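Local coordinates for putative regulatory protein SCO4313 (Streptomyces coelicolor, PDB 2OI8) that probably binds DNA through a helix-turn-helix motif and regulates transcription, as a member of the TetR family, at residues A133-V136 with D137-A141; H94-R97 with A98-L101. All blocks are in the same frame, centred on the assembly; numbering follows the deposited sequence.

Both contacts are local, within one helix, in the all-helical C-terminal part of this TetR-family protein. Contact 2 lies in the latter half of helix 89-102, with its centre about 10 Å from the centre of the chain. Contact 1 lies on helix 129-139, farther out at about 17 Å. Their nearest atoms are about 7 Å apart, so they do not touch. Both pack against helices 60-84 and 170-191, and Ala138 and Cys139 of contact 1 also touch helix 89-102. Each is partly buried. Contact 1 has aliphatic side chains, a cysteine and one aspartate, and its apolar contact is loose. Contact 2 adds an arginine and a tryptophan with polar partners on neighbouring helices.

Contact 1: residues A133-V136 with D137-A141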
loop_
_atom_site.group_PDB
_atom_site.type_symbol
_atom_site.label_atom_id
_atom_site.label_comp_id
_atom_site.label_asym_id
_atom_site.label_seq_id
_atom_site.Cartn_x
_atom_site.Cartn_y
_atom_site.Cartn_z
ATOM N N ALA A 133 -2.830 9.990 -17.503
ATOM C CA ALA A 133 -2.855 10.340 -18.919
ATOM C C ALA A 133 -1.513 10.016 -19.608
ATOM O O ALA A 133 -1.492 9.500 -20.729
ATOM C CB ALA A 133 -3.222 11.809 -19.092
ATOM N N VAL A 134 -0.407 10.299 -18.916
ATOM C CA VAL A 134 0.935 10.092 -19.457
ATOM C C VAL A 134 1.189 8.620 -19.742
ATOM O O VAL A 134 1.659 8.279 -20.818
ATOM C CB VAL A 134 2.046 10.635 -18.519
ATOM C CG1 VAL A 134 3.417 10.412 -19.126
ATOM C CG2 VAL A 134 1.848 12.117 -18.234
ATOM N N ILE A 135 0.872 7.754 -18.785
ATOM C CA ILE A 135 1.064 6.306 -18.955
ATOM C C ILE A 135 0.288 5.790 -20.163
ATOM O O ILE A 135 0.800 5.005 -20.981
ATOM C CB ILE A 135 0.593 5.485 -17.702
ATOM C CG1 ILE A 135 1.237 5.989 -16.405
ATOM C CG2 ILE A 135 0.802 3.978 -17.917
ATOM C CD1 ILE A 135 2.736 6.194 -16.498
ATOM N N VAL A 136 -0.968 6.217 -20.240
ATOM C CA VAL A 136 -1.826 5.862 -21.355
ATOM C C VAL A 136 -1.119 6.282 -22.639
ATOM O O VAL A 136 -0.955 5.461 -23.556
ATOM C CB VAL A 136 -3.221 6.517 -21.241
ATOM C CG1 VAL A 136 -4.026 6.265 -22.494
ATOM C CG2 VAL A 136 -3.967 5.983 -20.012
ATOM N N ASP A 137 -0.670 7.543 -22.676
ATOM C CA ASP A 137 0.064 8.073 -23.820
ATOM C C ASP A 137 1.096 7.067 -24.300
ATOM O O ASP A 137 1.052 6.644 -25.454
ATOM C CB ASP A 137 0.727 9.416 -23.489
ATOM C CG ASP A 137 -0.270 10.560 -23.387
ATOM O OD1 ASP A 137 -1.475 10.358 -23.673
ATOM O OD2 ASP A 137 0.160 11.674 -23.011
ATOM N N ALA A 138 1.987 6.646 -23.398
ATOM C CA ALA A 138 3.035 5.679 -23.744
ATOM C C ALA A 138 2.473 4.359 -24.289
ATOM O O ALA A 138 2.907 3.892 -25.356
ATOM C CB ALA A 138 3.975 5.439 -22.579
ATOM N N CYS A 139 1.482 3.794 -23.596
ATOM C CA CYS A 139 0.882 2.514 -24.005
ATOM C C CYS A 139 0.279 2.492 -25.419
ATOM O O CYS A 139 -0.154 1.433 -25.881
ATOM C CB CYS A 139 -0.137 2.034 -22.973
ATOM S SG CYS A 139 0.616 1.471 -21.419
ATOM N N ALA A 140 0.235 3.655 -26.075
ATOM C CA ALA A 140 0.066 3.738 -27.527
ATOM C C ALA A 140 1.466 3.631 -28.174
ATOM O O ALA A 140 2.035 4.634 -28.674
ATOM C CB ALA A 140 -0.646 5.032 -27.923
ATOM N N ALA A 141 2.010 2.400 -28.144
ATOM C CA ALA A 141 3.426 2.126 -28.418
ATOM C C ALA A 141 3.594 1.223 -29.626
ATOM O O ALA A 141 2.847 0.260 -29.799
ATOM C CB ALA A 141 4.084 1.485 -27.190
#
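Ala133 O accepts the backbone N-H of Asp137 at 2.9 Å (Asp137 N to Ala133 O), the shortest hydrogen bond between 133-136 and 137-141. These residues form the last part of helix 129-139, in the C-terminal part of a TetR-type fold. The next two i to i+4 bonds follow the same pattern. Ala138 N reaches Val134 O at 3.1 Å. Cys139 N reaches Ile135 O at 3.0 Å, in the plane of that carbonyl and with an N-H...O angle of 168°. The pattern then fades. Ala140 N makes a weak bond to Val136 O at 3.3 Å, with an angle of 133°. Ala140 N also bonds to Asp137 O, an i to i+3 bond, consistent with a tightening here.

The Asp137 side chain folds back along the helix. Its CG stands beside the backbone N (chi1 -73°), which brings the carboxylate alongside Ala133. Asp137 OD1 lies 3.1 Å from Ala133 O. Both are acceptors, so this approach is not a bond. A salt bridge from OD1 to Arg166 probably offsets the crowding of oxygens.

Ile135, Val136 and Cys139 are buried. The segment packs against three helices. Ile135 meets Ala176 and Phe179 of helix 170-191, and Val136 meets Leu173 there. Val134 touches Arg80 and Ala83 of helix 60-84, and Ile135 touches Leu79. Ala138 rests on Leu92 of helix 89-102. Along the buried side, a loose apolar contact links successive turns: Ile135 CG2 lies 4.3 Å from Cys139 SG.

Contact 2: residues H94-R97 with A98-L101; sequences HALR and AWAL
Arg97 and Leu101 meet one turn apart on helix 89-102, in the helical C-terminal part of a TetR-type fold. Leu101 CD1 lies 3.8 Å from Arg97 CG. Leu101 CD1 also sits over one face of the guanidinium, offset toward its rim, 3.9 Å from Arg97 NE. Arg97 CG lies anti to the backbone N (chi1 -174°), and the chain stays extended to NE, which lays the guanidinium alongside Leu101, one face toward CD1. On the buried side, Leu96 CD1 is 4.3 Å from Trp99 CE3.

The polar side-chain bonds lead to other helices. Arg97 NH1 forms a salt bridge with Glu190 of helix 170-191. Trp99 NE1 hydrogen-bonds to Ser74 OG of helix 60-84. Replacing Arg97 with an alanine would probably leave Glu190 without this partner and Leu101 CD1 without the flat group it rests on.

The backbone bonds are regular i to i+4 bonds. The shortest is Leu101 N to Arg97 O at 2.7 Å. Trp99 N meets Ala95 O at 3.1 Å, nearly straight at 169°. Beside the indole, Leu96 O lies near the ring plane at its edge and accepts the N-H of Ala100 (Ala100 N to Leu96 O 3.0 Å).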
loop_
_atom_site.group_PDB
_atom_site.type_symbol
_atom_site.label_atom_id
_atom_site.label_comp_id
_atom_site.label_asym_id
_atom_site.label_seq_id
_atom_site.Cartn_x
_atom_site.Cartn_y
_atom_site.Cartn_z
ATOM N N HIS A 94 10.920 3.919 -14.170
ATOM C CA HIS A 94 12.038 4.371 -13.353
ATOM C C HIS A 94 11.824 5.719 -12.694
ATOM O O HIS A 94 12.318 5.956 -11.591
ATOM C CB HIS A 94 13.309 4.389 -14.181
ATOM C CG HIS A 94 13.839 3.024 -14.451
ATOM N ND1 HIS A 94 14.185 2.156 -13.436
ATOM C CD2 HIS A 94 14.051 2.358 -15.612
ATOM C CE1 HIS A 94 14.591 1.016 -13.962
ATOM N NE2 HIS A 94 14.527 1.113 -15.282
ATOM N N ALA A 95 11.106 6.599 -13.381
ATOM C CA ALA A 95 10.686 7.875 -12.803
ATOM C C ALA A 95 9.820 7.601 -11.549
ATOM O O ALA A 95 10.038 8.172 -10.461
ATOM C CB ALA A 95 9.897 8.673 -13.835
ATOM N N LEU A 96 8.876 6.691 -11.710
ATOM C CA LEU A 96 7.952 6.355 -10.632
ATOM C C LEU A 96 8.683 5.766 -9.410
ATOM O O LEU A 96 8.300 6.062 -8.288
ATOM C CB LEU A 96 6.847 5.399 -11.138
ATOM C CG LEU A 96 5.807 4.956 -10.089
ATOM C CD1 LEU A 96 5.045 6.170 -9.464
ATOM C CD2 LEU A 96 4.830 3.885 -10.624
ATOM N N ARG A 97 9.740 4.966 -9.652
ATOM C CA ARG A 97 10.477 4.276 -8.586
ATOM C C ARG A 97 11.176 5.284 -7.701
ATOM O O ARG A 97 11.069 5.222 -6.464
ATOM C CB ARG A 97 11.492 3.270 -9.152
ATOM C CG ARG A 97 12.195 2.412 -8.077
ATOM C CD ARG A 97 12.850 1.140 -8.620
ATOM N NE ARG A 97 13.592 0.462 -7.560
ATOM C CZ ARG A 97 13.044 -0.412 -6.704
ATOM N NH1 ARG A 97 11.765 -0.723 -6.815
ATOM N NH2 ARG A 97 13.755 -0.986 -5.732
ATOM N N ALA A 98 11.857 6.224 -8.341
ATOM C CA ALA A 98 12.673 7.230 -7.646
ATOM C C ALA A 98 11.809 8.221 -6.887
ATOM O O ALA A 98 12.117 8.582 -5.749
ATOM C CB ALA A 98 13.584 7.951 -8.638
ATOM N N TRP A 99 10.724 8.652 -7.524
ATOM C CA TRP A 99 9.740 9.493 -6.860
ATOM C C TRP A 99 9.219 8.770 -5.599
ATOM O O TRP A 99 9.143 9.367 -4.507
ATOM C CB TRP A 99 8.591 9.856 -7.807
ATOM C CG TRP A 99 7.533 10.654 -7.115
ATOM C CD1 TRP A 99 7.492 12.004 -6.969
ATOM C CD2 TRP A 99 6.363 10.146 -6.447
ATOM N NE1 TRP A 99 6.378 12.380 -6.254
ATOM C CE2 TRP A 99 5.668 11.257 -5.917
ATOM C CE3 TRP A 99 5.847 8.865 -6.235
ATOM C CZ2 TRP A 99 4.484 11.126 -5.203
ATOM C CZ3 TRP A 99 4.670 8.735 -5.525
ATOM C CH2 TRP A 99 3.999 9.862 -5.021
ATOM N N ALA A 100 8.857 7.495 -5.748
ATOM C CA ALA A 100 8.429 6.685 -4.612
ATOM C C ALA A 100 9.529 6.597 -3.560
ATOM O O ALA A 100 9.310 6.876 -2.377
ATOM C CB ALA A 100 8.014 5.276 -5.072
ATOM N N LEU A 101 10.717 6.208 -3.977
ATOM C CA LEU A 101 11.766 5.981 -2.997
ATOM C C LEU A 101 12.309 7.297 -2.471
ATOM O O LEU A 101 12.887 7.347 -1.393
ATOM C CB LEU A 101 12.886 5.083 -3.550
ATOM C CG LEU A 101 12.461 3.660 -3.941
ATOM C CD1 LEU A 101 13.614 2.909 -4.575
ATOM C CD2 LEU A 101 11.894 2.858 -2.754
#